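Local coordinates for Tol-Pal system protein TolB (Acinetobacter baumannii, PDB 7MX5), which probably acts in the periplasm as part of the Tol-Pal system, which supports outer membrane invagination during cell division and outer membrane integrity, at residues 3-8 / 381-386; 135-140 / 175-180; 306-311 / 349-354; 327-332 / 341-346; 359-364 / 393-398. One frame throughout, in Å; residues are numbered along the deposited sequence.

Interaction 1. Residues 3-8 / 381-386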
# COMPACT_ATOMS: atom_id res chain seq x y z
N LEU A 3 3.33 10.31 10.07
CA LEU A 3 2.19 10.45 9.18
C LEU A 3 0.91 10.26 9.99
O LEU A 3 0.67 9.18 10.53
CB LEU A 3 2.25 9.43 8.04
CG LEU A 3 3.48 9.47 7.13
CD1 LEU A 3 3.35 8.44 6.02
CD2 LEU A 3 3.68 10.86 6.56
N HIS A 4 0.11 11.31 10.08
CA HIS A 4 -1.15 11.27 10.80
C HIS A 4 -2.29 10.95 9.85
O HIS A 4 -2.26 11.32 8.67
CB HIS A 4 -1.41 12.59 11.53
CG HIS A 4 -0.31 12.97 12.48
ND1 HIS A 4 0.87 13.54 12.06
CD2 HIS A 4 -0.22 12.84 13.82
CE1 HIS A 4 1.64 13.75 13.11
NE2 HIS A 4 1.00 13.34 14.19
N LEU A 5 -3.30 10.26 10.36
CA LEU A 5 -4.36 9.72 9.53
C LEU A 5 -5.51 10.72 9.41
O LEU A 5 -5.98 11.26 10.41
CB LEU A 5 -4.86 8.39 10.11
CG LEU A 5 -5.67 7.48 9.18
CD1 LEU A 5 -7.13 7.91 9.08
CD2 LEU A 5 -5.03 7.51 7.81
N GLU A 6 -5.95 10.95 8.17
CA GLU A 6 -7.15 11.71 7.88
C GLU A 6 -8.07 10.89 6.98
O GLU A 6 -7.59 10.15 6.11
CB GLU A 6 -6.84 13.04 7.18
CG GLU A 6 -6.20 14.11 8.05
CD GLU A 6 -5.77 15.32 7.23
OE1 GLU A 6 -6.12 15.39 6.04
OE2 GLU A 6 -5.09 16.21 7.79
N ILE A 7 -9.37 11.02 7.20
CA ILE A 7 -10.38 10.56 6.25
C ILE A 7 -10.84 11.78 5.46
O ILE A 7 -11.31 12.76 6.05
CB ILE A 7 -11.56 9.86 6.93
CG1 ILE A 7 -11.10 8.69 7.80
CG2 ILE A 7 -12.55 9.36 5.90
CD1 ILE A 7 -10.10 7.79 7.15
N ALA A 8 -10.71 11.73 4.14
CA ALA A 8 -11.04 12.86 3.28
C ALA A 8 -12.41 12.71 2.62
O ALA A 8 -13.22 13.63 2.66
CB ALA A 8 -9.96 13.04 2.21
N PHE A 381 -13.62 6.35 -1.71
CA PHE A 381 -12.98 6.50 -0.42
C PHE A 381 -11.62 7.16 -0.61
O PHE A 381 -10.79 6.67 -1.38
CB PHE A 381 -12.82 5.15 0.28
CG PHE A 381 -12.23 5.26 1.65
CD1 PHE A 381 -13.01 5.64 2.73
CD2 PHE A 381 -10.89 4.99 1.87
CE1 PHE A 381 -12.47 5.75 3.99
CE2 PHE A 381 -10.35 5.09 3.13
CZ PHE A 381 -11.14 5.48 4.19
N ARG A 382 -11.40 8.28 0.08
CA ARG A 382 -10.10 8.92 0.12
C ARG A 382 -9.59 8.96 1.55
O ARG A 382 -10.34 9.26 2.49
CB ARG A 382 -10.13 10.33 -0.47
CG ARG A 382 -8.93 10.61 -1.36
CD ARG A 382 -8.89 12.03 -1.86
NE ARG A 382 -9.81 12.25 -2.97
CZ ARG A 382 -10.80 13.13 -2.95
NH1 ARG A 382 -11.02 13.91 -1.90
NH2 ARG A 382 -11.60 13.23 -4.01
N MET A 383 -8.31 8.64 1.71
CA MET A 383 -7.64 8.59 3.00
C MET A 383 -6.33 9.35 2.85
O MET A 383 -5.56 9.08 1.92
CB MET A 383 -7.39 7.14 3.42
CG MET A 383 -7.63 6.85 4.88
SD MET A 383 -7.40 5.10 5.25
CE MET A 383 -5.62 5.01 5.47
N ASN A 384 -6.08 10.29 3.75
CA ASN A 384 -4.91 11.15 3.66
C ASN A 384 -3.92 10.84 4.77
O ASN A 384 -4.30 10.67 5.93
CB ASN A 384 -5.31 12.63 3.72
CG ASN A 384 -5.86 13.13 2.40
OD1 ASN A 384 -5.48 12.65 1.34
ND2 ASN A 384 -6.75 14.11 2.46
N LEU A 385 -2.64 10.77 4.40
CA LEU A 385 -1.53 10.56 5.33
C LEU A 385 -0.56 11.73 5.22
O LEU A 385 0.53 11.59 4.65
CB LEU A 385 -0.81 9.24 5.05
CG LEU A 385 -1.40 7.91 5.53
CD1 LEU A 385 -1.51 7.88 7.05
CD2 LEU A 385 -2.75 7.61 4.88
N PRO A 386 -0.93 12.90 5.73
CA PRO A 386 -0.04 14.06 5.64
C PRO A 386 1.11 13.97 6.63
O PRO A 386 1.04 13.30 7.66
CB PRO A 386 -0.95 15.25 5.97
CG PRO A 386 -2.34 14.71 6.05
CD PRO A 386 -2.23 13.25 6.34

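Interaction 2. Residues 135-140 / 175-180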
# COMPACT_ATOMS: atom_id res chain seq x y z
N ARG A 135 2.14 -3.10 6.29
CA ARG A 135 3.07 -1.98 6.40
C ARG A 135 3.19 -1.26 5.06
O ARG A 135 2.99 -1.85 4.00
CB ARG A 135 4.45 -2.46 6.87
CG ARG A 135 4.40 -3.30 8.13
CD ARG A 135 4.47 -2.43 9.37
NE ARG A 135 5.82 -1.94 9.60
CZ ARG A 135 6.16 -1.07 10.54
NH1 ARG A 135 5.26 -0.57 11.37
NH2 ARG A 135 7.43 -0.70 10.66
N ILE A 136 3.51 0.03 5.14
CA ILE A 136 3.72 0.87 3.97
C ILE A 136 5.04 1.60 4.14
O ILE A 136 5.27 2.26 5.16
CB ILE A 136 2.58 1.88 3.77
CG1 ILE A 136 1.24 1.16 3.60
CG2 ILE A 136 2.86 2.78 2.57
CD1 ILE A 136 0.07 2.08 3.33
N ALA A 137 5.92 1.49 3.14
CA ALA A 137 7.19 2.19 3.15
C ALA A 137 7.07 3.51 2.40
O ALA A 137 6.29 3.63 1.44
CB ALA A 137 8.29 1.33 2.53
N TYR A 138 7.84 4.50 2.83
CA TYR A 138 7.80 5.82 2.23
C TYR A 138 9.11 6.54 2.55
O TYR A 138 9.87 6.12 3.42
CB TYR A 138 6.59 6.63 2.73
CG TYR A 138 6.50 6.72 4.23
CD1 TYR A 138 5.83 5.74 4.97
CD2 TYR A 138 7.07 7.78 4.92
CE1 TYR A 138 5.75 5.82 6.34
CE2 TYR A 138 6.99 7.87 6.30
CZ TYR A 138 6.32 6.89 7.00
OH TYR A 138 6.24 6.97 8.37
N VAL A 139 9.35 7.62 1.82
CA VAL A 139 10.55 8.44 1.99
C VAL A 139 10.12 9.85 2.34
O VAL A 139 9.47 10.52 1.53
CB VAL A 139 11.44 8.43 0.74
CG1 VAL A 139 12.67 9.30 0.96
CG2 VAL A 139 11.85 7.01 0.39
N LEU A 140 10.49 10.31 3.53
CA LEU A 140 10.23 11.68 3.96
C LEU A 140 11.36 12.58 3.48
O LEU A 140 12.54 12.31 3.77
CB LEU A 140 10.09 11.76 5.48
CG LEU A 140 8.89 11.04 6.09
CD1 LEU A 140 8.94 11.11 7.61
CD2 LEU A 140 7.59 11.63 5.57
N PRO A 175 11.74 2.91 -2.61
CA PRO A 175 11.68 1.71 -1.76
C PRO A 175 10.87 0.62 -2.44
O PRO A 175 9.78 0.87 -2.96
CB PRO A 175 11.00 2.20 -0.47
CG PRO A 175 10.79 3.67 -0.64
CD PRO A 175 10.94 4.02 -2.08
N ALA A 176 11.42 -0.60 -2.45
CA ALA A 176 10.78 -1.74 -3.09
C ALA A 176 10.75 -2.91 -2.12
O ALA A 176 11.76 -3.23 -1.50
CB ALA A 176 11.51 -2.14 -4.38
N TRP A 177 9.58 -3.54 -2.00
CA TRP A 177 9.38 -4.62 -1.05
C TRP A 177 9.78 -5.96 -1.65
O TRP A 177 9.43 -6.26 -2.80
CB TRP A 177 7.92 -4.66 -0.60
CG TRP A 177 7.58 -3.65 0.44
CD1 TRP A 177 6.99 -2.44 0.24
CD2 TRP A 177 7.80 -3.76 1.85
NE1 TRP A 177 6.83 -1.78 1.43
CE2 TRP A 177 7.32 -2.57 2.44
CE3 TRP A 177 8.35 -4.74 2.67
CZ2 TRP A 177 7.38 -2.34 3.81
CZ3 TRP A 177 8.41 -4.51 4.04
CH2 TRP A 177 7.93 -3.32 4.59
N THR A 178 10.51 -6.75 -0.88
CA THR A 178 10.82 -8.11 -1.29
C THR A 178 9.54 -8.96 -1.26
O THR A 178 8.62 -8.66 -0.50
CB THR A 178 11.91 -8.69 -0.38
OG1 THR A 178 13.05 -9.06 -1.17
CG2 THR A 178 11.41 -9.90 0.39
N PRO A 179 9.46 -10.00 -2.10
CA PRO A 179 8.18 -10.73 -2.25
C PRO A 179 7.52 -11.15 -0.95
O PRO A 179 6.29 -11.05 -0.84
CB PRO A 179 8.59 -11.96 -3.09
CG PRO A 179 9.84 -11.58 -3.78
CD PRO A 179 10.48 -10.43 -3.07
N ASP A 180 8.28 -11.62 0.04
CA ASP A 180 7.70 -12.01 1.31
C ASP A 180 7.75 -10.90 2.35
O ASP A 180 7.50 -11.15 3.53
CB ASP A 180 8.39 -13.28 1.85
CG ASP A 180 9.90 -13.13 1.96
OD1 ASP A 180 10.38 -12.04 2.33
OD2 ASP A 180 10.61 -14.12 1.69

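Interaction 3. Residues 306-311 / 349-354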
# COMPACT_ATOMS: atom_id res chain seq x y z
N ARG A 306 4.45 4.88 -15.17
CA ARG A 306 4.59 4.52 -13.76
C ARG A 306 3.53 3.50 -13.34
O ARG A 306 2.84 3.66 -12.32
CB ARG A 306 4.55 5.76 -12.87
CG ARG A 306 5.84 6.58 -12.88
CD ARG A 306 5.91 7.51 -14.08
NE ARG A 306 7.27 7.61 -14.62
CZ ARG A 306 7.61 8.36 -15.66
NH1 ARG A 306 6.72 9.11 -16.29
NH2 ARG A 306 8.87 8.36 -16.07
N GLY A 307 3.39 2.44 -14.13
CA GLY A 307 2.41 1.42 -13.83
C GLY A 307 2.90 0.43 -12.80
O GLY A 307 4.09 0.11 -12.71
N THR A 308 1.96 -0.07 -12.01
CA THR A 308 2.23 -1.12 -11.03
C THR A 308 1.10 -2.14 -11.08
O THR A 308 -0.03 -1.82 -11.45
CB THR A 308 2.39 -0.56 -9.61
OG1 THR A 308 2.67 -1.63 -8.70
CG2 THR A 308 1.13 0.15 -9.17
N LEU A 309 1.42 -3.38 -10.72
CA LEU A 309 0.50 -4.50 -10.86
C LEU A 309 -0.20 -4.80 -9.54
O LEU A 309 0.41 -4.73 -8.47
CB LEU A 309 1.24 -5.75 -11.34
CG LEU A 309 1.70 -5.80 -12.80
CD1 LEU A 309 0.66 -5.18 -13.72
CD2 LEU A 309 3.05 -5.13 -12.96
N SER A 310 -1.48 -5.14 -9.63
CA SER A 310 -2.19 -5.66 -8.48
C SER A 310 -1.74 -7.09 -8.19
O SER A 310 -1.29 -7.81 -9.09
CB SER A 310 -3.71 -5.62 -8.71
OG SER A 310 -4.09 -6.51 -9.74
N ALA A 311 -1.85 -7.49 -6.92
CA ALA A 311 -1.39 -8.82 -6.53
C ALA A 311 -2.13 -9.91 -7.29
O ALA A 311 -1.54 -10.95 -7.63
CB ALA A 311 -1.56 -9.00 -5.02
N GLU A 349 4.55 10.03 -10.25
CA GLU A 349 5.19 9.06 -9.37
C GLU A 349 4.33 7.81 -9.30
O GLU A 349 3.10 7.86 -9.42
CB GLU A 349 5.40 9.65 -7.97
CG GLU A 349 6.32 8.85 -7.07
CD GLU A 349 7.05 9.74 -6.07
OE1 GLU A 349 7.98 10.45 -6.48
OE2 GLU A 349 6.67 9.73 -4.88
N SER A 350 4.99 6.67 -9.10
CA SER A 350 4.31 5.39 -9.16
C SER A 350 3.34 5.23 -7.99
O SER A 350 3.71 5.53 -6.85
CB SER A 350 5.32 4.25 -9.16
OG SER A 350 4.82 3.12 -9.85
N PRO A 351 2.12 4.77 -8.22
CA PRO A 351 1.24 4.37 -7.12
C PRO A 351 1.61 2.97 -6.65
O PRO A 351 2.55 2.35 -7.14
CB PRO A 351 -0.16 4.41 -7.75
CG PRO A 351 0.03 4.73 -9.22
CD PRO A 351 1.48 4.59 -9.54
N SER A 352 0.85 2.48 -5.67
CA SER A 352 1.11 1.16 -5.11
C SER A 352 -0.19 0.52 -4.67
O SER A 352 -0.95 1.12 -3.90
CB SER A 352 2.10 1.24 -3.94
OG SER A 352 2.74 -0.00 -3.72
N PHE A 353 -0.45 -0.69 -5.16
CA PHE A 353 -1.66 -1.42 -4.81
C PHE A 353 -1.55 -2.02 -3.42
O PHE A 353 -0.48 -2.44 -2.98
CB PHE A 353 -1.92 -2.53 -5.82
CG PHE A 353 -2.88 -2.16 -6.91
CD1 PHE A 353 -4.20 -1.86 -6.61
CD2 PHE A 353 -2.48 -2.13 -8.24
CE1 PHE A 353 -5.09 -1.53 -7.62
CE2 PHE A 353 -3.36 -1.80 -9.24
CZ PHE A 353 -4.67 -1.50 -8.93
N SER A 354 -2.69 -2.06 -2.72
CA SER A 354 -2.75 -2.81 -1.48
C SER A 354 -2.86 -4.30 -1.79
O SER A 354 -3.32 -4.69 -2.87
CB SER A 354 -3.94 -2.36 -0.64
OG SER A 354 -5.17 -2.71 -1.26
O HOH W 1 6.20 1.87 -11.45

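Interaction 4. Residues 327-332 / 341-346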
# COMPACT_ATOMS: atom_id res chain seq x y z
N TYR A 327 -1.77 15.32 -14.31
CA TYR A 327 -1.58 13.92 -13.95
C TYR A 327 -2.78 13.38 -13.18
O TYR A 327 -3.35 14.07 -12.32
CB TYR A 327 -0.31 13.76 -13.11
CG TYR A 327 0.95 14.17 -13.83
CD1 TYR A 327 1.35 13.53 -15.00
CD2 TYR A 327 1.75 15.20 -13.35
CE1 TYR A 327 2.51 13.90 -15.66
CE2 TYR A 327 2.90 15.58 -14.00
CZ TYR A 327 3.28 14.93 -15.15
OH TYR A 327 4.43 15.31 -15.81
N LYS A 328 -3.16 12.15 -13.49
CA LYS A 328 -4.23 11.45 -12.80
C LYS A 328 -3.76 10.06 -12.40
O LYS A 328 -3.01 9.42 -13.14
CB LYS A 328 -5.50 11.33 -13.66
CG LYS A 328 -5.77 12.52 -14.57
CD LYS A 328 -6.65 13.55 -13.87
CE LYS A 328 -6.60 14.89 -14.59
NZ LYS A 328 -7.93 15.56 -14.59
N VAL A 329 -4.20 9.61 -11.23
CA VAL A 329 -4.05 8.20 -10.86
C VAL A 329 -5.18 7.43 -11.53
O VAL A 329 -6.36 7.75 -11.34
CB VAL A 329 -4.08 8.02 -9.34
CG1 VAL A 329 -4.00 6.55 -8.98
CG2 VAL A 329 -2.93 8.79 -8.70
N ALA A 330 -4.82 6.43 -12.33
CA ALA A 330 -5.80 5.68 -13.10
C ALA A 330 -5.63 4.19 -12.87
O ALA A 330 -4.55 3.72 -12.49
CB ALA A 330 -5.69 5.99 -14.60
N ILE A 331 -6.71 3.45 -13.11
CA ILE A 331 -6.74 2.00 -12.97
C ILE A 331 -7.21 1.42 -14.30
O ILE A 331 -8.31 1.74 -14.76
CB ILE A 331 -7.66 1.55 -11.83
CG1 ILE A 331 -7.26 2.22 -10.51
CG2 ILE A 331 -7.63 0.03 -11.69
CD1 ILE A 331 -5.84 1.91 -10.08
N GLN A 332 -6.39 0.58 -14.91
CA GLN A 332 -6.75 -0.12 -16.13
C GLN A 332 -6.91 -1.61 -15.85
O GLN A 332 -6.04 -2.22 -15.22
CB GLN A 332 -5.69 0.08 -17.23
CG GLN A 332 -6.08 -0.54 -18.56
CD GLN A 332 -5.00 -0.42 -19.61
OE1 GLN A 332 -4.81 0.65 -20.21
NE2 GLN A 332 -4.29 -1.51 -19.86
N ILE A 341 -10.17 6.40 -14.39
CA ILE A 341 -9.49 7.52 -13.75
C ILE A 341 -9.98 7.63 -12.31
O ILE A 341 -11.18 7.75 -12.06
CB ILE A 341 -9.74 8.83 -14.52
CG1 ILE A 341 -9.10 8.75 -15.91
CG2 ILE A 341 -9.20 10.01 -13.73
CD1 ILE A 341 -8.77 10.10 -16.52
N LEU A 342 -9.04 7.57 -11.37
CA LEU A 342 -9.38 7.56 -9.95
C LEU A 342 -9.41 8.96 -9.35
O LEU A 342 -10.38 9.33 -8.68
CB LEU A 342 -8.38 6.68 -9.19
CG LEU A 342 -8.91 5.83 -8.04
CD1 LEU A 342 -10.25 5.21 -8.41
CD2 LEU A 342 -7.90 4.76 -7.67
N THR A 343 -8.36 9.75 -9.58
CA THR A 343 -8.20 11.04 -8.91
C THR A 343 -7.09 11.84 -9.58
O THR A 343 -6.19 11.26 -10.19
CB THR A 343 -7.88 10.83 -7.43
OG1 THR A 343 -7.66 12.10 -6.79
CG2 THR A 343 -6.62 9.98 -7.28
N PRO A 344 -7.13 13.17 -9.51
CA PRO A 344 -5.96 13.96 -9.91
C PRO A 344 -4.83 13.79 -8.92
O PRO A 344 -5.03 13.45 -7.75
CB PRO A 344 -6.47 15.40 -9.93
CG PRO A 344 -7.95 15.34 -9.75
CD PRO A 344 -8.28 14.01 -9.15
N THR A 345 -3.61 14.01 -9.40
CA THR A 345 -2.42 13.91 -8.57
C THR A 345 -1.41 14.96 -9.01
O THR A 345 -1.41 15.40 -10.16
CB THR A 345 -1.79 12.51 -8.63
OG1 THR A 345 -0.59 12.49 -7.85
CG2 THR A 345 -1.46 12.14 -10.07
N SER A 346 -0.56 15.37 -8.07
CA SER A 346 0.41 16.43 -8.30
C SER A 346 1.79 15.92 -8.66
O SER A 346 2.66 16.72 -9.01
CB SER A 346 0.51 17.33 -7.07
OG SER A 346 -0.77 17.82 -6.68

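Interaction 5. Residues 359-364 / 393-398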
# COMPACT_ATOMS: atom_id res chain seq x y z
N MET A 359 -7.43 -1.09 -2.36
CA MET A 359 -6.88 0.22 -2.04
C MET A 359 -5.67 0.51 -2.92
O MET A 359 -5.10 -0.39 -3.55
CB MET A 359 -6.47 0.29 -0.56
CG MET A 359 -7.63 0.34 0.42
SD MET A 359 -8.56 1.88 0.35
CE MET A 359 -9.90 1.52 1.47
N VAL A 360 -5.28 1.78 -2.95
CA VAL A 360 -4.08 2.20 -3.67
C VAL A 360 -3.52 3.44 -2.97
O VAL A 360 -4.27 4.34 -2.58
CB VAL A 360 -4.38 2.48 -5.16
CG1 VAL A 360 -5.49 3.51 -5.31
CG2 VAL A 360 -3.12 2.94 -5.88
N VAL A 361 -2.21 3.46 -2.79
CA VAL A 361 -1.52 4.58 -2.15
C VAL A 361 -0.68 5.29 -3.20
O VAL A 361 -0.14 4.67 -4.13
CB VAL A 361 -0.67 4.12 -0.95
CG1 VAL A 361 0.48 3.23 -1.41
CG2 VAL A 361 -0.15 5.31 -0.16
N TYR A 362 -0.57 6.61 -3.05
CA TYR A 362 0.20 7.43 -3.98
C TYR A 362 0.59 8.72 -3.27
O TYR A 362 -0.00 9.09 -2.26
CB TYR A 362 -0.59 7.73 -5.26
CG TYR A 362 -1.87 8.50 -5.04
CD1 TYR A 362 -3.01 7.88 -4.55
CD2 TYR A 362 -1.94 9.86 -5.31
CE1 TYR A 362 -4.18 8.58 -4.34
CE2 TYR A 362 -3.10 10.58 -5.10
CZ TYR A 362 -4.22 9.93 -4.62
OH TYR A 362 -5.38 10.63 -4.41
N ALA A 363 1.59 9.39 -3.82
CA ALA A 363 2.10 10.64 -3.28
C ALA A 363 1.55 11.81 -4.08
O ALA A 363 1.60 11.79 -5.32
CB ALA A 363 3.63 10.66 -3.28
N THR A 364 1.04 12.81 -3.39
CA THR A 364 0.47 13.99 -4.03
C THR A 364 0.69 15.19 -3.11
O THR A 364 1.35 15.09 -2.07
CB THR A 364 -1.01 13.78 -4.36
OG1 THR A 364 -1.54 14.97 -4.97
CG2 THR A 364 -1.80 13.46 -3.11
N ARG A 393 7.05 10.84 -0.27
CA ARG A 393 7.20 10.43 -1.66
C ARG A 393 7.43 8.93 -1.75
O ARG A 393 7.90 8.29 -0.80
CB ARG A 393 8.37 11.17 -2.34
CG ARG A 393 8.38 12.67 -2.10
CD ARG A 393 7.50 13.38 -3.11
NE ARG A 393 7.70 12.87 -4.46
CZ ARG A 393 8.34 13.52 -5.42
NH1 ARG A 393 8.84 14.73 -5.22
NH2 ARG A 393 8.47 12.95 -6.62
N GLU A 394 7.09 8.38 -2.91
CA GLU A 394 7.39 7.02 -3.33
C GLU A 394 6.92 5.98 -2.32
O GLU A 394 7.75 5.29 -1.72
CB GLU A 394 8.90 6.87 -3.58
CG GLU A 394 9.32 7.19 -5.00
CD GLU A 394 10.81 7.46 -5.13
OE1 GLU A 394 11.42 7.91 -4.13
OE2 GLU A 394 11.37 7.23 -6.22
N PRO A 395 5.61 5.82 -2.12
CA PRO A 395 5.13 4.78 -1.22
C PRO A 395 5.18 3.41 -1.86
O PRO A 395 5.18 3.26 -3.09
CB PRO A 395 3.68 5.20 -0.94
CG PRO A 395 3.27 5.91 -2.19
CD PRO A 395 4.51 6.61 -2.70
N ALA A 396 5.24 2.39 -1.01
CA ALA A 396 5.27 1.00 -1.47
C ALA A 396 4.56 0.14 -0.43
O ALA A 396 5.10 -0.10 0.66
CB ALA A 396 6.70 0.52 -1.69
N TRP A 397 3.35 -0.31 -0.76
CA TRP A 397 2.59 -1.16 0.14
C TRP A 397 3.21 -2.55 0.21
O TRP A 397 3.46 -3.18 -0.82
CB TRP A 397 1.14 -1.26 -0.33
CG TRP A 397 0.13 -1.42 0.77
CD1 TRP A 397 0.19 -2.30 1.81
CD2 TRP A 397 -1.08 -0.67 0.95
NE1 TRP A 397 -0.92 -2.15 2.62
CE2 TRP A 397 -1.71 -1.16 2.11
CE3 TRP A 397 -1.69 0.36 0.23
CZ2 TRP A 397 -2.92 -0.65 2.57
CZ3 TRP A 397 -2.89 0.87 0.69
CH2 TRP A 397 -3.49 0.36 1.85
N ALA A 398 3.48 -3.02 1.43
CA ALA A 398 4.08 -4.33 1.60
C ALA A 398 3.12 -5.42 1.14
O ALA A 398 1.93 -5.37 1.45
CB ALA A 398 4.47 -4.56 3.06

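Interaction 1. Residues 3-8 / 381-386
Leu5 and Ile7 pack against Met383 and Leu385 on one face of a short antiparallel strand pair. The close packing lies in the middle of the pair, around the buried Met383, Asn384 and Leu385. Leu5 CD2 touches two methyls, Met383 CE at 3.5 Å and Leu385 CD1 at 3.6 Å. The Leu5 and Met383 side chains cross at about a right angle. Ile7 CG1 is anti to the carbonyl carbon (chi1 -56°), and chi2 of -46° swings CD1 toward Met383 CG, 3.5 Å away. CD1 also comes near Phe381 CZ.

The face of Glu6 and Asn384 is more polar. The carboxylate and amide planes are turned 72° apart. Glu6 OE2 lies 3.6 Å from Pro386 CG, but its ionic partner is Arg369. Asn384 OD1 bonds to Ser373 OG. Both partners lie on strand 369-376.

The solvent side is that of segment 3-8, where His4, Ile7 and Ala8 are exposed. Backbone bonds join the strands. Glu6 and Asn384 form a hydrogen-bonded pair, with Glu6 N to Asn384 O at 2.8 Å and Asn384 N to Glu6 O also at 2.8 Å. Ala8 N to Arg382 O and a longer bond from His4 N to Pro386 O extend the ladder. Strand 6-9 thus adds an outer edge strand to a propeller blade. The main-chain bonds hold it in register while its outer side stays exposed.

Interaction 2. Residues 135-140 / 175-180
Trp177 has CG anti to the carbonyl carbon (chi1 -80°), and chi2 of 98° turns its indole across to Ala137. Val139 has CG2 anti to the carbonyl carbon, beside the backbone N, and this methyl is the branch that meets Pro175. Ala137 CB lies 3.6 Å from Trp177 NE1 and 4.0 Å from Trp177 CZ2. It approaches the indole obliquely. Trp177 NE1 hydrogen-bonds weakly to Ala396 O. The Ala137 backbone N lies at the ring edge, in its plane. Arg135 joins through CB, which is 4.2 Å from Trp177 CZ2. Its guanidinium turns elsewhere, to Asp156 and the carbonyl of Gln161.

The two strands belong to neighbouring blades of the beta-propeller. Strand 135-141 lies within one four-stranded blade, and strand 172-177 is the edge strand at the start of the next. Their axes run 166° apart and come no closer than 7.5 Å, and no hydrogen bond links the two segments. The contact is made mainly by side chains.

Val139 CG2 meets Pro175 CG at 3.7 Å, with the two side chains crossing at a slant. Pro175 CB also lies 4.1 Å from Ala137 CB. Ile184, on the strand after 172-177, touches both Ala137 and Trp177.

Interaction 3. Residues 306-311 / 349-354
Ser350 OG lies 3.2 Å from Arg306 O, across the gap between the two segments. A water donates to Gly307 O at 3.0 Å. It also sits close to Ser350 OG, at a distance too short to be trusted. The segments lie on the first, edge strands of two adjacent blades of the beta-propeller. They run side by side in the same direction, 3° apart.

No backbone hydrogen bonds cross here, so the blades meet through side chains and carbonyl oxygens. Arg306 packs with its CB, 3.7 Å from Ser350 CA, while its guanidinium pairs with Asp348 and Glu262. The Arg306 carbonyl also meets the Pro351 ring at CD.

Thr308 points at the other segment. Its OG1 is anti to the backbone N, which puts CG2 between the backbone N and the carbonyl carbon. This methyl touches Pro351 O at 3.3 Å. Thr308 O in turn lies at the edge of the Phe353 ring, in its plane.

Phe353 reaches across to the end of segment 306-311. Lys315 and Ala317, on strand 315-320, also touch this ring. Ser310 OG is turned to Asp312 and nearby backbone nitrogens. Ser310 CB makes a CH-pi contact over one face of the Phe353 ring, 3.9 Å from the centroid and offset toward the rim.

Interaction 4. Residues 327-332 / 341-346
Val329 O takes two backbone N-H groups from the facing strand. Leu342 N bonds to it at 2.7 Å, in the carbonyl plane. Thr343 N makes a weak bond to the same oxygen at 3.3 Å. In return, Val329 N donates to Thr343 O at 2.8 Å. Further along, Thr345 N bonds to Tyr327 O at 2.9 Å.

Weaker contacts follow the same ladder. Lys328 and Pro344 form a non-hydrogen-bonded pair, and the CA of each makes a CA-H...O contact. Lys328 CA approaches Thr343 O, and Pro344 CA approaches Tyr327 O.

The two strands form the outer beta hairpin of a four-stranded propeller blade, with 339-344 at the edge. Leu342 and Thr343 both face Val329, which makes a classic beta bulge. The register therefore shifts by one, and Ala330 pairs with Ile341.

Carbon contacts divide between the two faces. Val329 and Thr343 share one. There Val329 CB meets Thr343 CG2 at 3.8 Å, and Val329 CG2 meets Thr345 CB at 3.9 Å. The Val329 and Thr345 side chains cross at about a right angle. Tyr362, from the next blade, touches both Val329 and Thr343. Thr345 CG2 lies between its own backbone N and carbonyl carbon, with OG1 anti to the N (chi1 177°), and touches Tyr327 CB at 3.6 Å. On the face of Ala330 and Ile341, Ile341 CG2 reaches Lys328 CB. At the bulge, Leu342 CD2 packs on Ile331 CG1 at 3.9 Å.

Interaction 5. Residues 359-364 / 393-398
Two blades of the beta-propeller meet where Met359 and Val361 of strand 359-366 face Trp397 and Pro395 of strand 391-397, with Ala363 against the Arg393 backbone. The axes of the short segments come within 6.0 Å and run antiparallel, with an angle of 171° between their directions. No hydrogen bond crosses between the segments.

Met359 CB lies 3.8 Å from Trp397 CH2 and also touches CZ3, so it meets the far end of the benzene part of the indole. Its approach is oblique. Val361 has CG1 between the backbone N and the carbonyl carbon (chi1 66°). This branch lies 3.8 Å from Pro395 CB and 4.0 Å from Trp397 CE3. Its other methyl, CG2, touches Pro395 CB as well. The Val361 and Pro395 side chains slide past each other in opposite directions.

Strand 391-397, near the C-terminus, completes the blade that begins with strand 135-141. This is the ring-closing arrangement of a propeller, with the two ends of its sequence sharing one sheet. Strand 359-366 belongs to the preceding blade.

Ala363 CB lies 3.9 Å from Arg393 CA. The Arg393 guanidinium is held by a salt bridge to Glu349. Pro395 CG lies 3.9 Å from Tyr362 CA, and Pro395 CD comes near Ala363 CB.

In the fold
Interactions 2, 3 and 5 are buried and join neighbouring propeller blades. They rely mainly on side-chain packing, and interaction 3 adds a water on Gly307 O. Interactions 1 and 4 are partly buried and lie within single blades, at outer edges. Both are built on antiparallel backbone hydrogen bonds. Interactions 2 and 5 share a sheet, in which strands 135-141 and 391-397 are neighbours. Interactions 3 and 5 meet through the salt bridge of Glu349 with Arg393. Phe381 CD2 of interaction 1 packs on Met359 CE of interaction 5 at 3.6 Å. Leu3 links interaction 1 to Tyr138 in interaction 2. Phe353 CZ of interaction 3 meets Ile331 CD1 of interaction 4.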